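Local coordinates for protein phosphoglycerate dehydrogenase (Lactobacillus plantarum, PDB 3EVT) that probably catalyses the NAD-dependent oxidation of 3-phosphoglycerate to 3-phosphohydroxypyruvate, the entry step of the phosphorylated route to serine, at residues Q220-N225 and H244-A250; L51-L55 and L75-L80; I291-N295 and L305-Q309. All coordinates share one frame; numbering follows the deposited sequence.

Contact 1. Residues Q220-N225 and H244-A250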
loop_
_atom_site.group_PDB
_atom_site.type_symbol
_atom_site.label_atom_id
_atom_site.label_comp_id
_atom_site.label_asym_id
_atom_site.label_seq_id
_atom_site.Cartn_x
_atom_site.Cartn_y
_atom_site.Cartn_z
ATOM N N GLN A 220 -2.102 20.212 -10.771
ATOM C CA GLN A 220 -2.526 19.336 -11.865
ATOM C C GLN A 220 -2.768 17.885 -11.378
ATOM O O GLN A 220 -2.096 16.916 -11.828
ATOM C CB GLN A 220 -1.569 19.412 -13.038
ATOM C CG GLN A 220 -1.113 20.850 -13.348
ATOM C CD GLN A 220 -0.195 20.968 -14.596
ATOM O OE1 GLN A 220 0.284 19.980 -15.152
ATOM N NE2 GLN A 220 0.027 22.201 -15.032
ATOM N N PRO A 221 -3.748 17.730 -10.468
ATOM C CA PRO A 221 -3.927 16.421 -9.801
ATOM C C PRO A 221 -4.581 15.355 -10.695
ATOM O O PRO A 221 -5.049 15.636 -11.792
ATOM C CB PRO A 221 -4.842 16.755 -8.620
ATOM C CG PRO A 221 -5.758 17.825 -9.240
ATOM C CD PRO A 221 -4.830 18.670 -10.151
ATOM N N MET A 222 -4.573 14.113 -10.221
ATOM C CA MET A 222 -5.248 13.027 -10.904
ATOM C C MET A 222 -6.667 12.882 -10.262
ATOM O O MET A 222 -6.821 12.948 -9.027
ATOM C CB MET A 222 -4.397 11.745 -10.768
ATOM C CG MET A 222 -5.036 10.442 -11.314
ATOM S SD MET A 222 -4.007 8.957 -11.141
ATOM C CE MET A 222 -5.123 7.856 -12.010
ATOM N N LEU A 223 -7.701 12.721 -11.089
ATOM C CA LEU A 223 -9.050 12.603 -10.550
ATOM C C LEU A 223 -9.485 11.161 -10.603
ATOM O O LEU A 223 -9.317 10.517 -11.646
ATOM C CB LEU A 223 -10.062 13.474 -11.314
ATOM C CG LEU A 223 -11.525 13.242 -10.855
ATOM C CD1 LEU A 223 -11.783 13.908 -9.477
ATOM C CD2 LEU A 223 -12.460 13.816 -11.891
ATOM N N ILE A 224 -10.034 10.640 -9.497
ATOM C CA ILE A 224 -10.490 9.260 -9.500
ATOM C C ILE A 224 -11.918 9.180 -9.038
ATOM O O ILE A 224 -12.235 9.673 -7.968
ATOM C CB ILE A 224 -9.597 8.348 -8.619
ATOM C CG1 ILE A 224 -8.145 8.349 -9.160
ATOM C CG2 ILE A 224 -10.197 6.908 -8.598
ATOM C CD1 ILE A 224 -7.130 8.315 -8.144
ATOM N N ASN A 225 -12.783 8.531 -9.813
ATOM C CA ASN A 225 -14.201 8.442 -9.432
ATOM C C ASN A 225 -14.628 7.023 -9.129
ATOM O O ASN A 225 -14.711 6.176 -10.011
ATOM C CB ASN A 225 -15.153 9.027 -10.513
ATOM C CG ASN A 225 -16.559 9.224 -9.973
ATOM O OD1 ASN A 225 -16.799 9.008 -8.778
ATOM N ND2 ASN A 225 -17.486 9.647 -10.826
ATOM N N HIS A 244 -4.693 20.941 -19.086
ATOM C CA HIS A 244 -3.789 20.524 -18.035
ATOM C C HIS A 244 -4.148 21.075 -16.693
ATOM O O HIS A 244 -3.245 21.420 -15.929
ATOM C CB HIS A 244 -2.387 20.989 -18.364
ATOM C CG HIS A 244 -2.002 20.701 -19.774
ATOM N ND1 HIS A 244 -1.783 19.419 -20.227
ATOM C CD2 HIS A 244 -1.849 21.512 -20.848
ATOM C CE1 HIS A 244 -1.486 19.451 -21.517
ATOM N NE2 HIS A 244 -1.532 20.708 -21.922
ATOM N N GLN A 245 -5.437 21.202 -16.400
ATOM C CA GLN A 245 -5.863 21.518 -15.046
ATOM C C GLN A 245 -5.817 20.214 -14.236
ATOM O O GLN A 245 -5.759 20.225 -13.000
ATOM C CB GLN A 245 -7.285 22.101 -15.049
ATOM C CG GLN A 245 -7.360 23.619 -14.999
ATOM C CD GLN A 245 -8.724 24.197 -15.485
ATOM O OE1 GLN A 245 -9.479 23.549 -16.241
ATOM N NE2 GLN A 245 -9.034 25.431 -15.047
ATOM N N LEU A 246 -5.877 19.096 -14.960
ATOM C CA LEU A 246 -5.820 17.740 -14.386
ATOM C C LEU A 246 -4.769 16.977 -15.184
ATOM O O LEU A 246 -4.678 17.152 -16.401
ATOM C CB LEU A 246 -7.163 17.020 -14.549
ATOM C CG LEU A 246 -8.405 17.469 -13.771
ATOM C CD1 LEU A 246 -9.533 16.451 -13.902
ATOM C CD2 LEU A 246 -8.090 17.685 -12.303
ATOM N N SER A 247 -4.009 16.095 -14.532
ATOM C CA SER A 247 -3.033 15.280 -15.289
ATOM C C SER A 247 -3.627 13.987 -15.877
ATOM O O SER A 247 -3.180 13.535 -16.927
ATOM C CB SER A 247 -1.808 14.925 -14.447
ATOM O OG SER A 247 -2.170 14.471 -13.149
ATOM N N MET A 248 -4.633 13.401 -15.217
ATOM C CA MET A 248 -5.073 12.027 -15.527
ATOM C C MET A 248 -6.407 11.822 -14.809
ATOM O O MET A 248 -6.681 12.501 -13.800
ATOM C CB MET A 248 -4.076 10.973 -14.973
ATOM C CG MET A 248 -2.779 10.785 -15.725
ATOM S SD MET A 248 -2.785 9.966 -17.364
ATOM C CE MET A 248 -3.867 8.660 -16.893
ATOM N N ALA A 249 -7.213 10.880 -15.304
ATOM C CA ALA A 249 -8.412 10.446 -14.571
ATOM C C ALA A 249 -8.562 8.923 -14.589
ATOM O O ALA A 249 -8.076 8.254 -15.501
ATOM C CB ALA A 249 -9.620 11.077 -15.123
ATOM N N ALA A 250 -9.208 8.376 -13.575
ATOM C CA ALA A 250 -9.575 6.959 -13.607
ATOM C C ALA A 250 -11.015 6.910 -13.202
ATOM O O ALA A 250 -11.377 7.318 -12.103
ATOM C CB ALA A 250 -8.707 6.122 -12.657
HETATM O O HOH W 1 -4.388 22.174 -11.448
#

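Contact 2. Residues L51-L55 and L75-L80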
loop_
_atom_site.group_PDB
_atom_site.type_symbol
_atom_site.label_atom_id
_atom_site.label_comp_id
_atom_site.label_asym_id
_atom_site.label_seq_id
_atom_site.Cartn_x
_atom_site.Cartn_y
_atom_site.Cartn_z
ATOM N N LEU A 51 -19.595 -22.841 21.914
ATOM C CA LEU A 51 -18.990 -21.696 22.575
ATOM C C LEU A 51 -19.533 -21.618 24.023
ATOM O O LEU A 51 -18.779 -21.620 24.989
ATOM C CB LEU A 51 -19.218 -20.391 21.773
ATOM C CG LEU A 51 -18.645 -19.048 22.286
ATOM C CD1 LEU A 51 -17.175 -19.198 22.714
ATOM C CD2 LEU A 51 -18.842 -17.848 21.284
ATOM N N LYS A 52 -20.846 -21.575 24.167
ATOM C CA LYS A 52 -21.496 -21.611 25.493
ATOM C C LYS A 52 -21.062 -22.779 26.395
ATOM O O LYS A 52 -20.674 -22.577 27.560
ATOM C CB LYS A 52 -23.017 -21.677 25.315
ATOM N N THR A 53 -21.164 -24.001 25.876
ATOM C CA THR A 53 -20.787 -25.187 26.665
ATOM C C THR A 53 -19.367 -25.007 27.213
ATOM O O THR A 53 -19.154 -24.997 28.434
ATOM C CB THR A 53 -20.791 -26.454 25.824
ATOM O OG1 THR A 53 -21.969 -26.496 25.016
ATOM C CG2 THR A 53 -20.737 -27.666 26.720
ATOM N N ILE A 54 -18.412 -24.820 26.289
ATOM C CA ILE A 54 -16.978 -24.668 26.601
ATOM C C ILE A 54 -16.694 -23.604 27.676
ATOM O O ILE A 54 -15.991 -23.870 28.680
ATOM C CB ILE A 54 -16.191 -24.410 25.295
ATOM C CG1 ILE A 54 -16.216 -25.667 24.432
ATOM C CG2 ILE A 54 -14.748 -24.078 25.577
ATOM C CD1 ILE A 54 -15.823 -25.435 22.994
ATOM N N LEU A 55 -17.272 -22.419 27.500
ATOM C CA LEU A 55 -17.044 -21.326 28.444
ATOM C C LEU A 55 -17.593 -21.626 29.835
ATOM O O LEU A 55 -17.116 -21.085 30.820
ATOM C CB LEU A 55 -17.635 -19.998 27.938
ATOM C CG LEU A 55 -16.980 -19.295 26.729
ATOM C CD1 LEU A 55 -17.693 -17.979 26.437
ATOM C CD2 LEU A 55 -15.484 -19.043 26.936
ATOM N N LEU A 75 -23.122 -12.597 21.217
ATOM C CA LEU A 75 -21.945 -13.330 21.695
ATOM C C LEU A 75 -21.765 -13.104 23.188
ATOM O O LEU A 75 -21.914 -11.982 23.648
ATOM C CB LEU A 75 -20.689 -12.854 20.961
ATOM C CG LEU A 75 -20.506 -13.190 19.476
ATOM C CD1 LEU A 75 -19.226 -12.527 18.972
ATOM C CD2 LEU A 75 -20.495 -14.708 19.204
ATOM N N PRO A 76 -21.424 -14.152 23.960
ATOM C CA PRO A 76 -21.348 -13.921 25.400
ATOM C C PRO A 76 -20.210 -12.994 25.735
ATOM O O PRO A 76 -19.187 -13.419 26.267
ATOM C CB PRO A 76 -21.083 -15.319 25.971
ATOM C CG PRO A 76 -20.482 -16.075 24.864
ATOM C CD PRO A 76 -21.180 -15.564 23.625
ATOM N N LEU A 77 -20.407 -11.715 25.445
ATOM C CA LEU A 77 -19.365 -10.714 25.595
ATOM C C LEU A 77 -18.693 -10.728 26.955
ATOM O O LEU A 77 -17.455 -10.719 27.033
ATOM C CB LEU A 77 -19.924 -9.326 25.290
ATOM C CG LEU A 77 -20.443 -9.165 23.859
ATOM C CD1 LEU A 77 -21.300 -7.872 23.694
ATOM C CD2 LEU A 77 -19.272 -9.202 22.866
ATOM N N LYS A 78 -19.501 -10.743 28.019
ATOM C CA LYS A 78 -18.960 -10.709 29.386
ATOM C C LYS A 78 -18.149 -11.952 29.748
ATOM O O LYS A 78 -17.096 -11.830 30.333
ATOM C CB LYS A 78 -20.052 -10.434 30.438
ATOM N N ALA A 79 -18.624 -13.137 29.405
ATOM C CA ALA A 79 -17.815 -14.330 29.612
ATOM C C ALA A 79 -16.439 -14.273 28.892
ATOM O O ALA A 79 -15.386 -14.542 29.497
ATOM C CB ALA A 79 -18.598 -15.587 29.214
ATOM N N LEU A 80 -16.462 -13.893 27.608
ATOM C CA LEU A 80 -15.258 -13.806 26.766
ATOM C C LEU A 80 -14.222 -12.861 27.366
ATOM O O LEU A 80 -13.051 -13.194 27.488
ATOM C CB LEU A 80 -15.647 -13.361 25.352
ATOM C CG LEU A 80 -16.431 -14.438 24.611
ATOM C CD1 LEU A 80 -17.229 -13.852 23.469
ATOM C CD2 LEU A 80 -15.502 -15.556 24.150
#

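Contact 3. Residues I291-N295 and L305-Q309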
loop_
_atom_site.group_PDB
_atom_site.type_symbol
_atom_site.label_atom_id
_atom_site.label_comp_id
_atom_site.label_asym_id
_atom_site.label_seq_id
_atom_site.Cartn_x
_atom_site.Cartn_y
_atom_site.Cartn_z
ATOM N N ILE A 291 -8.773 -13.790 6.453
ATOM C CA ILE A 291 -8.874 -13.057 7.720
ATOM C C ILE A 291 -8.505 -13.953 8.922
ATOM O O ILE A 291 -7.620 -13.611 9.690
ATOM C CB ILE A 291 -10.233 -12.317 7.931
ATOM C CG1 ILE A 291 -10.387 -11.199 6.894
ATOM C CG2 ILE A 291 -10.294 -11.669 9.343
ATOM C CD1 ILE A 291 -11.836 -10.585 6.818
ATOM N N PHE A 292 -9.163 -15.092 9.050
ATOM C CA PHE A 292 -8.796 -16.129 10.025
ATOM C C PHE A 292 -7.329 -16.617 9.904
ATOM O O PHE A 292 -6.616 -16.626 10.883
ATOM C CB PHE A 292 -9.704 -17.362 9.893
ATOM C CG PHE A 292 -9.338 -18.438 10.863
ATOM C CD1 PHE A 292 -9.428 -18.183 12.242
ATOM C CD2 PHE A 292 -8.850 -19.654 10.421
ATOM C CE1 PHE A 292 -9.050 -19.147 13.149
ATOM C CE2 PHE A 292 -8.452 -20.620 11.315
ATOM C CZ PHE A 292 -8.551 -20.380 12.667
ATOM N N ALA A 293 -6.901 -16.999 8.710
ATOM C CA ALA A 293 -5.523 -17.442 8.473
ATOM C C ALA A 293 -4.483 -16.428 8.991
ATOM O O ALA A 293 -3.502 -16.802 9.680
ATOM C CB ALA A 293 -5.297 -17.744 6.943
ATOM N N ALA A 294 -4.720 -15.146 8.725
ATOM C CA ALA A 294 -3.809 -14.075 9.236
ATOM C C ALA A 294 -3.892 -13.886 10.735
ATOM O O ALA A 294 -2.854 -13.825 11.403
ATOM C CB ALA A 294 -4.067 -12.742 8.518
ATOM N N ASN A 295 -5.100 -13.804 11.292
ATOM C CA ASN A 295 -5.242 -13.700 12.747
ATOM C C ASN A 295 -4.701 -14.928 13.508
ATOM O O ASN A 295 -4.120 -14.790 14.600
ATOM C CB ASN A 295 -6.678 -13.440 13.153
ATOM C CG ASN A 295 -7.079 -11.962 13.010
ATOM O OD1 ASN A 295 -6.244 -11.070 13.176
ATOM N ND2 ASN A 295 -8.352 -11.709 12.744
ATOM N N LEU A 305 -3.689 -10.525 17.581
ATOM C CA LEU A 305 -4.412 -10.527 16.315
ATOM C C LEU A 305 -3.913 -9.395 15.452
ATOM O O LEU A 305 -3.436 -8.374 15.978
ATOM C CB LEU A 305 -5.913 -10.336 16.569
ATOM C CG LEU A 305 -6.483 -11.418 17.471
ATOM C CD1 LEU A 305 -8.001 -11.176 17.716
ATOM C CD2 LEU A 305 -6.168 -12.794 16.839
ATOM N N VAL A 306 -4.037 -9.549 14.134
ATOM C CA VAL A 306 -3.654 -8.495 13.232
ATOM C C VAL A 306 -4.801 -7.794 12.509
ATOM O O VAL A 306 -4.591 -6.716 11.968
ATOM C CB VAL A 306 -2.756 -9.006 12.156
ATOM C CG1 VAL A 306 -3.414 -10.141 11.427
ATOM C CG2 VAL A 306 -2.465 -7.871 11.208
ATOM N N ARG A 307 -5.993 -8.404 12.460
ATOM C CA ARG A 307 -7.064 -7.863 11.622
ATOM C C ARG A 307 -8.411 -7.917 12.349
ATOM O O ARG A 307 -8.798 -8.954 12.859
ATOM C CB ARG A 307 -7.134 -8.657 10.311
ATOM C CG ARG A 307 -8.336 -8.374 9.471
ATOM C CD ARG A 307 -8.167 -7.062 8.663
ATOM N NE ARG A 307 -9.371 -6.724 7.901
ATOM C CZ ARG A 307 -9.583 -7.066 6.640
ATOM N NH1 ARG A 307 -8.642 -7.745 5.977
ATOM N NH2 ARG A 307 -10.729 -6.730 6.044
ATOM N N ASN A 308 -9.132 -6.808 12.399
ATOM C CA ASN A 308 -10.544 -6.822 12.859
ATOM C C ASN A 308 -10.760 -7.239 14.293
ATOM O O ASN A 308 -11.862 -7.728 14.646
ATOM C CB ASN A 308 -11.431 -7.700 11.966
ATOM C CG ASN A 308 -11.574 -7.121 10.570
ATOM O OD1 ASN A 308 -11.195 -5.980 10.366
ATOM N ND2 ASN A 308 -12.084 -7.895 9.608
ATOM N N GLN A 309 -9.751 -7.045 15.125
ATOM C CA GLN A 309 -9.944 -7.299 16.549
ATOM C C GLN A 309 -11.105 -6.480 17.117
ATOM O O GLN A 309 -11.151 -5.251 17.021
ATOM C CB GLN A 309 -8.657 -7.174 17.381
ATOM C CG GLN A 309 -8.851 -7.797 18.791
ATOM C CD GLN A 309 -7.632 -7.720 19.717
ATOM O OE1 GLN A 309 -6.536 -7.405 19.294
ATOM N NE2 GLN A 309 -7.825 -8.096 20.967
#

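Contact 1. Residues Q220-N225 and H244-A250
A250 lies across from I224 in neighbouring parallel strands of the Rossmann-type NAD-binding domain, hydrogen-bonded to L223 and N225, which flank I224; strand 222-225, helix 234-242 and strand 248-251 form one beta-alpha-beta unit. The segments run 12° from parallel, and their bonds alternate as a parallel pair demands: A250 N gives its hydrogen to L223 O at 2.9 Å, and A250 O receives N225 N at 2.9 Å. A250 N meets L223 O, and N225 N meets A250 O, almost head-on, so both polar backbone atoms of A250 are spent on the first strand. A third rung, from L223 N to M248 O, comes before them.

The side chains then sort by face. M222 is extended throughout, its CG anti to the backbone N (chi1 174°), and this full reach carries CE two residues along the sheet to the CB of A250, 4.0 Å away. I224 CG1 borders the same methyl. Helix 93-110 packs against this face through V109, M106 and A105, and Y113 of the second subunit rests on A250. On the other face L223 meets L246, CB to CD1 at 4.0 Å, beneath L237 of helix 234-242.

Q220 closes the N-terminal end, where the helix has just finished in a Schellman motif with H244 as its C-prime residue. The extended Q220 side chain lies alongside the carbonyl of H244, CD 3.4 Å from its O, a contact without a hydrogen bond because NE2 is badly angled. The backbone of Q220 does the polar work: its O accepts the hydroxyl of S247 OG at 2.8 Å, while a water accepts from Q220 N at 3.1 Å and donates to Q245 O at 2.8 Å.

Contact 2. Residues L51-L55 and L75-L80
L55 and A79 mark the nearest backbone approach between helix 50-56 and the start of helix 77-82, their CA atoms 7.1 Å apart, with P76 at the N-cap position of the second helix and at the centre of an inverse gamma turn. That spacing leaves the join to side chains.

L55 carries it. Its CG stands beside the backbone N (chi1 -70°) and the chain then runs on extended, which brings one methyl, CD1, in among three residues. P76 CG lies 3.7 Å from L55 CD1, A79 CB is 3.8 Å from the same methyl, and L80 CD2 is 4.0 Å from it. One turn earlier, L51 faces the same way but uses a different first torsion, CG anti to the backbone N (chi1 -179°), which turns its branch toward the second segment. L51 CD2 then meets P76 CD at 4.0 Å and L75 CD2 at 4.1 Å, the two leucine side chains crossing at about a right angle, while L51 CD1 meets L80 CD2. The pyrrolidine ring is therefore touched at two adjacent ring carbons, CG by L55 and CD by L51.

M44 of strand 41-45 and L62 also touch L51, tying this helix to the five-stranded parallel sheet. The two helices follow strands 41-45 and 64-66, which are neighbours in that sheet, and so lie side by side in one helical layer against the sheet.

With only carbon meeting carbon across the interface, the join rests on hydrophobic burial and close fit rather than on directed polar bonds.

Contact 3. Residues I291-N295 and L305-Q309
N295 grips the chain at V306 and R307 with its whole side-chain amide, which CG, anti to the carbonyl carbon (chi1 -80°), brings over to the 305-309 loop. OD1 accepts two backbone hydrogens, from V306 N at 2.8 Å, nearly in line with the side-chain C=O, and from R307 N at 2.8 Å, in plane and on a lone pair. ND2 returns a bond to R307 O at 2.8 Å, also in plane, so the amide pairs with the N-H and C=O of one residue. With an alanine here, V306 N, R307 N and R307 O are likely to lose their mates, and this loop to be held less firmly to the helix.

A294 CB touches V306 CG1 at 4.0 Å, while I291 lays CD1 over one guanidinium face of R307 and sets CG2 3.8 Å from R307 CG. Further out, Q66 OE1 takes another hydrogen from N295 ND2, and S91 O receives both R307 NH2 and N308 ND2. N295 on F64 and A88, and L305 on V86, set helix 284-302 and its loop against strands 64-66 and 86-88, consistent with the C-terminal helix returning to the substrate-binding domain in D-2-hydroxyacid dehydrogenases.

Overall arrangement
The three contacts sample the two-domain plan of this family. Contact 1 belongs to the seven-stranded NAD-binding sheet, whereas contacts 2 and 3 adjoin the five-stranded sheet of the other domain. Contact 1 accordingly lies across the chain's centre from both, 52 Å from contact 2 and 36 Å from contact 3, centre to centre. Contacts 2 and 3 are 20 Å apart between centres, with about 10 Å between their nearest atoms, and do not touch. Along the chain contact 2 closes before contact 1 opens, and contact 1 before contact 3, so the chain returns to its first domain at the end. In relatives the active site occupies the cleft between the domains; none of these contacts is assigned to it.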